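Local coordinates for putative aminotransferase (Actinomadura melliaura, PDB 4ZWV), which probably transfers an amino group to a sugar with the help of pyridoxal 5'-phosphate, in making the aminopentose of the indolocarbazole AT2433, at residues Y28-F38 against H240-L250; E72-L82 against R96-D104. One frame throughout, in Å; residues are numbered along the deposited sequence. Where two conformers were deposited one is given.

Interaction 1 of 2, residues Y28-F38 against H240-L250; sequences YLGQGPRVAEF and HMTDLNAAIGL
Asp-243 reaches across to the start of helix 33-46 from the first turn of helix 243-273. This is a helix-helix contact in an aminotransferase of the DegT/DnrJ/EryC1 family. The short segments 33-38 and 243-250 run in roughly the same direction, their axes 38° apart. The Asp-243 backbone N donates to Gly-30 O (2.8 Å). Its CB lies against that same carbonyl oxygen and CB of Arg-34. CG packs against CB of Arg-34 at 3.4 Å. OD1 takes two N-H groups from opposite faces of the carboxylate plane, Gly-32 N at 2.8 Å and Val-35 N at 3.0 Å. OD2 accepts from Arg-34 N (3.0 Å) and from a water that also bonds Tyr-28 O. Backbone N-H groups thus hold both oxygens and fix the carboxylate's rotation. The N-terminal end of helix 33-46 would probably also stabilise its negative charge.

The Arg-34 side chain is a knob among Asp-243, Ala-246, Ala-247 and Leu-250, while its guanidinium turns back to Glu-37. Further along, the Phe-38 ring meets the selenium of Met-241, a selenomethionine, obliquely in a Met-aromatic contact. CE1 of Phe-38 lies against the backbone of Gly-249. Leu-244 packs on Ile-248 of the second subunit. With CG of Gln-31 anti to its backbone N (chi1 178°), the chain runs past Met-241 O to His-240. There OE1 lies in the ring plane and accepts from ND1 on a lone pair, at 2.8 Å.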
loop_
_atom_site.group_PDB
_atom_site.type_symbol
_atom_site.label_atom_id
_atom_site.label_comp_id
_atom_site.label_asym_id
_atom_site.label_seq_id
_atom_site.Cartn_x
_atom_site.Cartn_y
_atom_site.Cartn_z
ATOM N N TYR A 28 -17.951 -2.545 10.281
ATOM C CA TYR A 28 -17.223 -1.515 9.553
ATOM C C TYR A 28 -15.717 -1.774 9.598
ATOM O O TYR A 28 -15.069 -1.617 10.636
ATOM C CB TYR A 28 -17.546 -0.119 10.091
ATOM C CG TYR A 28 -16.985 0.955 9.191
ATOM C CD1 TYR A 28 -17.658 1.349 8.035
ATOM C CD2 TYR A 28 -15.761 1.544 9.472
ATOM C CE1 TYR A 28 -17.129 2.315 7.195
ATOM C CE2 TYR A 28 -15.228 2.507 8.644
ATOM C CZ TYR A 28 -15.915 2.890 7.508
ATOM O OH TYR A 28 -15.377 3.850 6.678
ATOM N N LEU A 29 -15.177 -2.176 8.453
ATOM C CA LEU A 29 -13.784 -2.594 8.351
ATOM C C LEU A 29 -12.903 -1.509 7.747
ATOM O O LEU A 29 -11.682 -1.652 7.708
ATOM C CB LEU A 29 -13.667 -3.872 7.519
ATOM C CG LEU A 29 -13.798 -5.209 8.266
ATOM C CD1 LEU A 29 -15.081 -5.289 9.075
ATOM C CD2 LEU A 29 -13.713 -6.373 7.287
ATOM N N GLY A 30 -13.521 -0.439 7.259
ATOM C CA GLY A 30 -12.776 0.645 6.639
ATOM C C GLY A 30 -12.122 1.618 7.601
ATOM O O GLY A 30 -11.959 1.357 8.794
ATOM N N GLN A 31 -11.729 2.765 7.062
ATOM C CA GLN A 31 -11.123 3.813 7.861
ATOM C C GLN A 31 -12.214 4.581 8.602
ATOM O O GLN A 31 -12.975 5.324 7.989
ATOM C CB GLN A 31 -10.313 4.737 6.959
ATOM C CG GLN A 31 -9.672 5.897 7.663
ATOM C CD GLN A 31 -9.565 7.093 6.753
ATOM O OE1 GLN A 31 -9.245 6.957 5.570
ATOM N NE2 GLN A 31 -9.839 8.272 7.294
ATOM N N GLY A 32 -12.304 4.386 9.915
ATOM C CA GLY A 32 -13.408 4.940 10.677
ATOM C C GLY A 32 -13.042 5.292 12.107
ATOM O O GLY A 32 -11.985 5.884 12.359
ATOM N N PRO A 33 -13.905 4.915 13.062
ATOM C CA PRO A 33 -13.714 5.351 14.449
ATOM C C PRO A 33 -12.477 4.788 15.134
ATOM O O PRO A 33 -11.928 5.481 15.993
ATOM C CB PRO A 33 -14.994 4.866 15.155
ATOM C CG PRO A 33 -15.544 3.797 14.271
ATOM C CD PRO A 33 -15.174 4.191 12.870
ATOM N N ARG A 34 -12.029 3.586 14.784
ATOM C CA ARG A 34 -10.832 3.068 15.443
ATOM C C ARG A 34 -9.595 3.832 14.974
ATOM O O ARG A 34 -8.705 4.117 15.765
ATOM C CB ARG A 34 -10.654 1.565 15.196
ATOM C CG ARG A 34 -11.832 0.692 15.661
ATOM C CD ARG A 34 -11.897 0.523 17.185
ATOM N NE ARG A 34 -12.285 1.740 17.886
ATOM C CZ ARG A 34 -13.522 2.219 17.941
ATOM N NH1 ARG A 34 -13.765 3.337 18.609
ATOM N NH2 ARG A 34 -14.515 1.594 17.322
ATOM N N VAL A 35 -9.548 4.166 13.686
ATOM C CA VAL A 35 -8.466 4.995 13.171
ATOM C C VAL A 35 -8.439 6.336 13.897
ATOM O O VAL A 35 -7.377 6.799 14.307
ATOM C CB VAL A 35 -8.602 5.212 11.656
ATOM C CG1 VAL A 35 -7.724 6.391 11.194
ATOM C CG2 VAL A 35 -8.240 3.949 10.911
ATOM N N ALA A 36 -9.606 6.950 14.071
ATOM C CA ALA A 36 -9.685 8.227 14.783
ATOM C C ALA A 36 -9.194 8.092 16.225
ATOM O O ALA A 36 -8.446 8.940 16.710
ATOM C CB ALA A 36 -11.109 8.765 14.754
ATOM N N GLU A 37 -9.596 7.012 16.891
ATOM C CA GLU A 37 -9.191 6.744 18.270
ATOM C C GLU A 37 -7.675 6.557 18.383
ATOM O O GLU A 37 -7.022 7.098 19.278
ATOM C CB GLU A 37 -9.923 5.501 18.803
ATOM C CG GLU A 37 -9.614 5.173 20.263
ATOM C CD GLU A 37 -10.256 3.890 20.756
ATOM O OE1 GLU A 37 -11.029 3.262 20.001
ATOM O OE2 GLU A 37 -9.980 3.507 21.914
ATOM N N PHE A 38 -7.115 5.797 17.449
ATOM C CA PHE A 38 -5.690 5.523 17.429
ATOM C C PHE A 38 -4.892 6.803 17.153
ATOM O O PHE A 38 -3.905 7.089 17.835
ATOM C CB PHE A 38 -5.420 4.445 16.373
ATOM C CG PHE A 38 -4.018 3.901 16.363
ATOM C CD1 PHE A 38 -3.397 3.506 17.535
ATOM C CD2 PHE A 38 -3.342 3.728 15.160
ATOM C CE1 PHE A 38 -2.120 2.978 17.513
ATOM C CE2 PHE A 38 -2.057 3.196 15.130
ATOM C CZ PHE A 38 -1.441 2.826 16.314
ATOM N N HIS A 240 -3.942 4.981 3.150
ATOM C CA HIS A 240 -4.481 5.100 4.505
ATOM C C HIS A 240 -4.429 3.795 5.305
ATOM O O HIS A 240 -4.139 2.719 4.767
ATOM C CB HIS A 240 -5.925 5.625 4.451
ATOM C CG HIS A 240 -6.909 4.646 3.895
ATOM N ND1 HIS A 240 -8.265 4.782 4.088
ATOM C CD2 HIS A 240 -6.743 3.540 3.135
ATOM C CE1 HIS A 240 -8.894 3.786 3.486
ATOM N NE2 HIS A 240 -7.995 3.014 2.905
HETATM N N MSE A 241 -4.674 3.939 6.606
HETATM C CA MSE A 241 -4.876 2.818 7.521
HETATM C C MSE A 241 -6.375 2.605 7.729
HETATM O O MSE A 241 -7.141 3.578 7.740
HETATM C CB MSE A 241 -4.199 3.099 8.874
HETATM C CG MSE A 241 -4.339 1.951 9.867
HETATM SE SE MSE A 241 -3.722 2.400 11.645
HETATM C CE MSE A 241 -1.839 2.724 11.255
ATOM N N THR A 242 -6.790 1.354 7.928
ATOM C CA THR A 242 -8.186 1.053 8.220
ATOM C C THR A 242 -8.365 0.574 9.659
ATOM O O THR A 242 -7.381 0.372 10.386
ATOM C CB THR A 242 -8.721 -0.006 7.277
ATOM O OG1 THR A 242 -7.939 -1.193 7.450
ATOM C CG2 THR A 242 -8.615 0.477 5.838
ATOM N N ASP A 243 -9.620 0.391 10.066
ATOM C CA ASP A 243 -9.916 0.121 11.478
ATOM C C ASP A 243 -9.394 -1.224 11.980
ATOM O O ASP A 243 -9.081 -1.345 13.163
ATOM C CB ASP A 243 -11.428 0.214 11.734
ATOM C CG ASP A 243 -11.883 1.635 12.053
ATOM O OD1 ASP A 243 -11.140 2.600 11.742
ATOM O OD2 ASP A 243 -12.992 1.791 12.603
ATOM N N LEU A 244 -9.285 -2.230 11.112
ATOM C CA LEU A 244 -8.728 -3.518 11.538
ATOM C C LEU A 244 -7.331 -3.336 12.131
ATOM O O LEU A 244 -7.017 -3.844 13.227
ATOM C CB LEU A 244 -8.678 -4.502 10.371
ATOM C CG LEU A 244 -7.956 -5.831 10.585
ATOM C CD1 LEU A 244 -8.640 -6.673 11.669
ATOM C CD2 LEU A 244 -7.866 -6.596 9.269
ATOM N N ASN A 245 -6.495 -2.586 11.429
ATOM C CA ASN A 245 -5.131 -2.402 11.887
ATOM C C ASN A 245 -5.052 -1.380 13.003
ATOM O O ASN A 245 -4.256 -1.549 13.926
ATOM C CB ASN A 245 -4.249 -2.023 10.694
ATOM C CG ASN A 245 -4.266 -3.105 9.642
ATOM O OD1 ASN A 245 -4.982 -3.000 8.648
ATOM N ND2 ASN A 245 -3.531 -4.189 9.890
ATOM N N ALA A 246 -5.903 -0.357 12.975
ATOM C CA ALA A 246 -5.907 0.598 14.090
ATOM C C ALA A 246 -6.297 -0.095 15.400
ATOM O O ALA A 246 -5.758 0.238 16.463
ATOM C CB ALA A 246 -6.842 1.760 13.808
ATOM N N ALA A 247 -7.200 -1.071 15.329
ATOM C CA ALA A 247 -7.620 -1.808 16.526
ATOM C C ALA A 247 -6.446 -2.564 17.142
ATOM O O ALA A 247 -6.283 -2.586 18.364
ATOM C CB ALA A 247 -8.751 -2.767 16.194
ATOM N N ILE A 248 -5.623 -3.165 16.289
ATOM C CA ILE A 248 -4.455 -3.901 16.748
ATOM C C ILE A 248 -3.445 -2.945 17.389
ATOM O O ILE A 248 -2.922 -3.222 18.471
ATOM C CB ILE A 248 -3.816 -4.690 15.587
ATOM C CG1 ILE A 248 -4.810 -5.753 15.104
ATOM C CG2 ILE A 248 -2.499 -5.336 16.037
ATOM C CD1 ILE A 248 -4.403 -6.434 13.808
ATOM N N GLY A 249 -3.203 -1.812 16.742
ATOM C CA GLY A 249 -2.339 -0.790 17.318
ATOM C C GLY A 249 -2.830 -0.312 18.673
ATOM O O GLY A 249 -2.033 -0.154 19.597
ATOM N N LEU A 250 -4.134 -0.084 18.803
ATOM C CA LEU A 250 -4.702 0.350 20.084
ATOM C C LEU A 250 -4.421 -0.667 21.184
ATOM O O LEU A 250 -4.053 -0.303 22.311
ATOM C CB LEU A 250 -6.212 0.573 19.958
ATOM C CG LEU A 250 -6.576 1.889 19.278
ATOM C CD1 LEU A 250 -8.005 1.880 18.721
ATOM C CD2 LEU A 250 -6.367 3.055 20.238
HETATM O O HOH W 1 -14.885 -0.164 13.032
#

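Interaction 2 of 2, residues E72-L82 against R96-D104; sequences EERDEVLSTPL and RRITWVDVD
Arg-96 and Glu-72 meet ahead of two parallel strands, 76-79 and 97-100, joined by helix 85-93 in a beta-alpha-beta crossover. NH1 of Arg-96 forms a nearly straight salt bridge to Glu-72 OE2 (3.1 Å), with the oxygen in the guanidinium plane. Its NE pairs with Asp-94, and a water links NH1 to Glu-72 O. The Arg-97 N-H begins the backbone pairing at Asp-75 O. Val-77 N to Arg-97 O, Thr-99 N to Val-77 O, Ser-79 N to Thr-99 O and Val-101 N to Ser-79 O continue it. The Arg-97 side chain returns to Asp-75. NH2 bonds Asp-75 OD1 (2.9 Å) and NE bonds OD2 (3.3 Å), a side-on grip with the two planes 58° apart. The bend at chi3 (63°) turns one guanidinium face to CB of Glu-76. An asparagine in place of Asp-75 would probably leave Arg-97 without this close counter-charge and weaken the two-nitrogen grip, setting the guanidinium freer to turn. Ile-98 puts CG2 against one face of the Trp-100 ring. Thr-99 OG1 donates to Glu-76 OE1 (2.6 Å), whose other oxygen is held by Thr-123 and Ser-120. Trp-100 receives Pro-81 on its opposite ring face, a CH-pi contact with CB 3.9 Å from the six-membered centroid. Val-101 O accepts from Thr-80 OG1 (2.8 Å). Past strand 97-100, CG2 of Val-103 rests on Leu-82 CB at 3.8 Å.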
loop_
_atom_site.group_PDB
_atom_site.type_symbol
_atom_site.label_atom_id
_atom_site.label_comp_id
_atom_site.label_asym_id
_atom_site.label_seq_id
_atom_site.Cartn_x
_atom_site.Cartn_y
_atom_site.Cartn_z
ATOM N N GLU A 72 10.558 19.974 -11.193
ATOM C CA GLU A 72 11.058 18.673 -11.629
ATOM C C GLU A 72 12.570 18.650 -11.810
ATOM O O GLU A 72 13.196 17.610 -11.626
ATOM C CB GLU A 72 10.380 18.265 -12.940
ATOM C CG GLU A 72 8.899 17.992 -12.804
ATOM C CD GLU A 72 8.612 16.779 -11.937
ATOM O OE1 GLU A 72 8.794 15.646 -12.430
ATOM O OE2 GLU A 72 8.210 16.953 -10.768
ATOM N N GLU A 73 13.170 19.789 -12.152
ATOM C CA GLU A 73 14.619 19.836 -12.325
ATOM C C GLU A 73 15.372 19.646 -11.003
ATOM O O GLU A 73 16.571 19.386 -11.002
ATOM C CB GLU A 73 15.057 21.136 -13.010
ATOM C CG GLU A 73 14.664 22.405 -12.286
ATOM C CD GLU A 73 13.322 22.966 -12.744
ATOM O OE1 GLU A 73 13.090 24.172 -12.516
ATOM O OE2 GLU A 73 12.494 22.213 -13.319
ATOM N N ARG A 74 14.686 19.821 -9.878
ATOM C CA ARG A 74 15.275 19.417 -8.603
ATOM C C ARG A 74 14.910 17.954 -8.398
ATOM O O ARG A 74 13.901 17.631 -7.789
ATOM C CB ARG A 74 14.805 20.311 -7.453
ATOM C CG ARG A 74 15.605 21.624 -7.412
ATOM C CD ARG A 74 15.016 22.637 -6.450
ATOM N NE ARG A 74 14.857 22.073 -5.118
ATOM C CZ ARG A 74 13.988 22.525 -4.219
ATOM N NH1 ARG A 74 13.201 23.558 -4.519
ATOM N NH2 ARG A 74 13.908 21.953 -3.023
ATOM N N ASP A 75 15.721 17.075 -8.982
ATOM C CA ASP A 75 15.372 15.666 -9.099
ATOM C C ASP A 75 16.120 14.765 -8.128
ATOM O O ASP A 75 15.930 13.552 -8.141
ATOM C CB ASP A 75 15.627 15.179 -10.534
ATOM C CG ASP A 75 17.100 15.219 -10.927
ATOM O OD1 ASP A 75 17.877 15.990 -10.332
ATOM O OD2 ASP A 75 17.489 14.490 -11.867
ATOM N N GLU A 76 16.924 15.372 -7.270
ATOM C CA GLU A 76 17.812 14.630 -6.397
ATOM C C GLU A 76 17.272 14.513 -4.976
ATOM O O GLU A 76 16.910 15.510 -4.353
ATOM C CB GLU A 76 19.176 15.316 -6.394
ATOM C CG GLU A 76 20.160 14.841 -5.363
ATOM C CD GLU A 76 21.436 15.658 -5.417
ATOM O OE1 GLU A 76 22.447 15.148 -5.946
ATOM O OE2 GLU A 76 21.424 16.823 -4.956
ATOM N N VAL A 77 17.234 13.293 -4.451
ATOM C CA VAL A 77 16.958 13.111 -3.029
ATOM C C VAL A 77 18.207 12.508 -2.413
ATOM O O VAL A 77 18.714 11.500 -2.898
ATOM C CB VAL A 77 15.757 12.196 -2.767
ATOM C CG1 VAL A 77 15.533 12.045 -1.256
ATOM C CG2 VAL A 77 14.508 12.766 -3.438
ATOM N N LEU A 78 18.704 13.139 -1.355
ATOM C CA LEU A 78 19.899 12.667 -0.659
ATOM C C LEU A 78 19.497 11.659 0.410
ATOM O O LEU A 78 18.597 11.910 1.199
ATOM C CB LEU A 78 20.647 13.851 -0.049
ATOM C CG LEU A 78 21.247 14.793 -1.083
ATOM C CD1 LEU A 78 21.561 16.186 -0.520
ATOM C CD2 LEU A 78 22.508 14.163 -1.595
ATOM N N SER A 79 20.169 10.516 0.424
ATOM C CA SER A 79 19.809 9.433 1.326
ATOM C C SER A 79 21.038 8.559 1.526
ATOM O O SER A 79 21.913 8.517 0.662
ATOM C CB SER A 79 18.649 8.621 0.734
ATOM O OG SER A 79 18.172 7.649 1.640
ATOM N N THR A 80 21.115 7.869 2.660
ATOM C CA THR A 80 22.207 6.920 2.873
ATOM C C THR A 80 21.746 5.521 2.460
ATOM O O THR A 80 20.549 5.222 2.479
ATOM C CB THR A 80 22.700 6.907 4.343
ATOM O OG1 THR A 80 24.055 6.451 4.393
ATOM C CG2 THR A 80 21.856 5.989 5.203
ATOM N N PRO A 81 22.690 4.662 2.050
ATOM C CA PRO A 81 22.301 3.299 1.687
ATOM C C PRO A 81 22.228 2.341 2.868
ATOM O O PRO A 81 21.781 1.211 2.678
ATOM C CB PRO A 81 23.395 2.861 0.713
ATOM C CG PRO A 81 24.586 3.670 1.087
ATOM C CD PRO A 81 24.091 4.964 1.693
ATOM N N LEU A 82 22.636 2.781 4.055
ATOM C CA LEU A 82 22.562 1.931 5.235
ATOM C C LEU A 82 21.186 2.118 5.862
ATOM O O LEU A 82 21.008 2.819 6.867
ATOM C CB LEU A 82 23.686 2.255 6.216
ATOM C CG LEU A 82 23.765 1.285 7.399
ATOM C CD1 LEU A 82 24.074 -0.122 6.908
ATOM C CD2 LEU A 82 24.808 1.731 8.404
ATOM N N ARG A 96 12.346 10.047 -8.708
ATOM C CA ARG A 96 13.535 10.864 -8.444
ATOM C C ARG A 96 14.823 10.060 -8.509
ATOM O O ARG A 96 14.813 8.833 -8.596
ATOM C CB ARG A 96 13.442 11.544 -7.072
ATOM C CG ARG A 96 12.082 12.134 -6.770
ATOM C CD ARG A 96 11.628 13.164 -7.794
ATOM N NE ARG A 96 10.244 13.521 -7.517
ATOM C CZ ARG A 96 9.525 14.381 -8.229
ATOM N NH1 ARG A 96 10.064 15.017 -9.261
ATOM N NH2 ARG A 96 8.259 14.609 -7.896
ATOM N N ARG A 97 15.938 10.772 -8.426
ATOM C CA ARG A 97 17.262 10.182 -8.458
ATOM C C ARG A 97 17.900 10.196 -7.065
ATOM O O ARG A 97 17.899 11.227 -6.395
ATOM C CB ARG A 97 18.112 10.959 -9.464
ATOM C CG ARG A 97 19.596 10.791 -9.360
ATOM C CD ARG A 97 20.269 11.506 -10.529
ATOM N NE ARG A 97 20.051 12.952 -10.526
ATOM C CZ ARG A 97 20.904 13.826 -10.000
ATOM N NH1 ARG A 97 22.019 13.395 -9.429
ATOM N NH2 ARG A 97 20.649 15.129 -10.043
ATOM N N ILE A 98 18.427 9.052 -6.623
ATOM C CA ILE A 98 19.085 8.975 -5.322
ATOM C C ILE A 98 20.532 9.448 -5.449
ATOM O O ILE A 98 21.255 9.003 -6.344
ATOM C CB ILE A 98 19.084 7.547 -4.756
ATOM C CG1 ILE A 98 17.658 7.013 -4.597
ATOM C CG2 ILE A 98 19.798 7.502 -3.413
ATOM C CD1 ILE A 98 17.604 5.512 -4.337
ATOM N N THR A 99 20.954 10.348 -4.565
ATOM C CA THR A 99 22.367 10.659 -4.421
ATOM C C THR A 99 22.782 10.144 -3.053
ATOM O O THR A 99 22.281 10.610 -2.021
ATOM C CB THR A 99 22.653 12.155 -4.545
ATOM O OG1 THR A 99 22.359 12.586 -5.880
ATOM C CG2 THR A 99 24.117 12.441 -4.236
ATOM N N TRP A 100 23.671 9.152 -3.049
ATOM C CA TRP A 100 24.052 8.511 -1.798
ATOM C C TRP A 100 24.896 9.418 -0.920
ATOM O O TRP A 100 25.809 10.086 -1.401
ATOM C CB TRP A 100 24.840 7.218 -2.041
ATOM C CG TRP A 100 24.111 6.145 -2.775
ATOM C CD1 TRP A 100 24.498 5.552 -3.942
ATOM C CD2 TRP A 100 22.886 5.501 -2.382
ATOM N NE1 TRP A 100 23.582 4.599 -4.316
ATOM C CE2 TRP A 100 22.591 4.536 -3.371
ATOM C CE3 TRP A 100 22.012 5.649 -1.296
ATOM C CZ2 TRP A 100 21.454 3.721 -3.307
ATOM C CZ3 TRP A 100 20.883 4.838 -1.232
ATOM C CH2 TRP A 100 20.617 3.891 -2.230
ATOM N N VAL A 101 24.580 9.405 0.369
ATOM C CA VAL A 101 25.367 10.082 1.390
ATOM C C VAL A 101 26.045 9.022 2.251
ATOM O O VAL A 101 25.454 7.973 2.553
ATOM C CB VAL A 101 24.488 11.002 2.262
ATOM C CG1 VAL A 101 25.334 11.798 3.270
ATOM C CG2 VAL A 101 23.699 11.959 1.371
ATOM N N ASP A 102 27.285 9.303 2.631
ATOM C CA ASP A 102 28.087 8.368 3.402
ATOM C C ASP A 102 27.552 8.229 4.818
ATOM O O ASP A 102 26.657 8.965 5.250
ATOM C CB ASP A 102 29.542 8.837 3.428
ATOM C CG ASP A 102 30.545 7.696 3.551
ATOM O OD1 ASP A 102 30.150 6.554 3.879
ATOM O OD2 ASP A 102 31.736 7.967 3.296
ATOM N N VAL A 103 28.123 7.266 5.527
ATOM C CA VAL A 103 27.763 6.938 6.893
ATOM C C VAL A 103 28.889 7.329 7.853
ATOM O O VAL A 103 30.066 7.122 7.551
ATOM C CB VAL A 103 27.468 5.428 7.009
ATOM C CG1 VAL A 103 27.260 5.015 8.441
ATOM C CG2 VAL A 103 26.249 5.057 6.157
ATOM N N ASP A 104 28.526 7.900 9.000
ATOM C CA ASP A 104 29.484 8.172 10.066
ATOM C C ASP A 104 29.829 6.853 10.763
ATOM O O ASP A 104 28.957 6.235 11.365
ATOM C CB ASP A 104 28.892 9.178 11.062
ATOM C CG ASP A 104 29.849 9.527 12.199
ATOM O OD1 ASP A 104 30.971 8.986 12.245
ATOM O OD2 ASP A 104 29.464 10.345 13.059
HETATM O O HOH W 2 12.417 15.166 -10.621
#

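In the fold
From the N terminus the chain first passes 28-38, whose partner 240-250 follows after 201 intervening residues. Within that long loop lie all seven strands of the central mixed sheet and the annotated pyridoxal phosphate site residues. Interaction 2 is nested inside it. It closes a short loop of 13 residues that holds helix 85-93, and pairs strand 97-100, one of the two edge strands within this chain, with strand 76-79. The two contacts do not cross. The centres of interactions 1 and 2 are about 34 Å apart, on opposite sides of the chain's centre. Interaction 1 ties helix 33-46 to helix 243-273, with helix 16-26 alongside and the second subunit close by, while interaction 2 builds one side of the sheet.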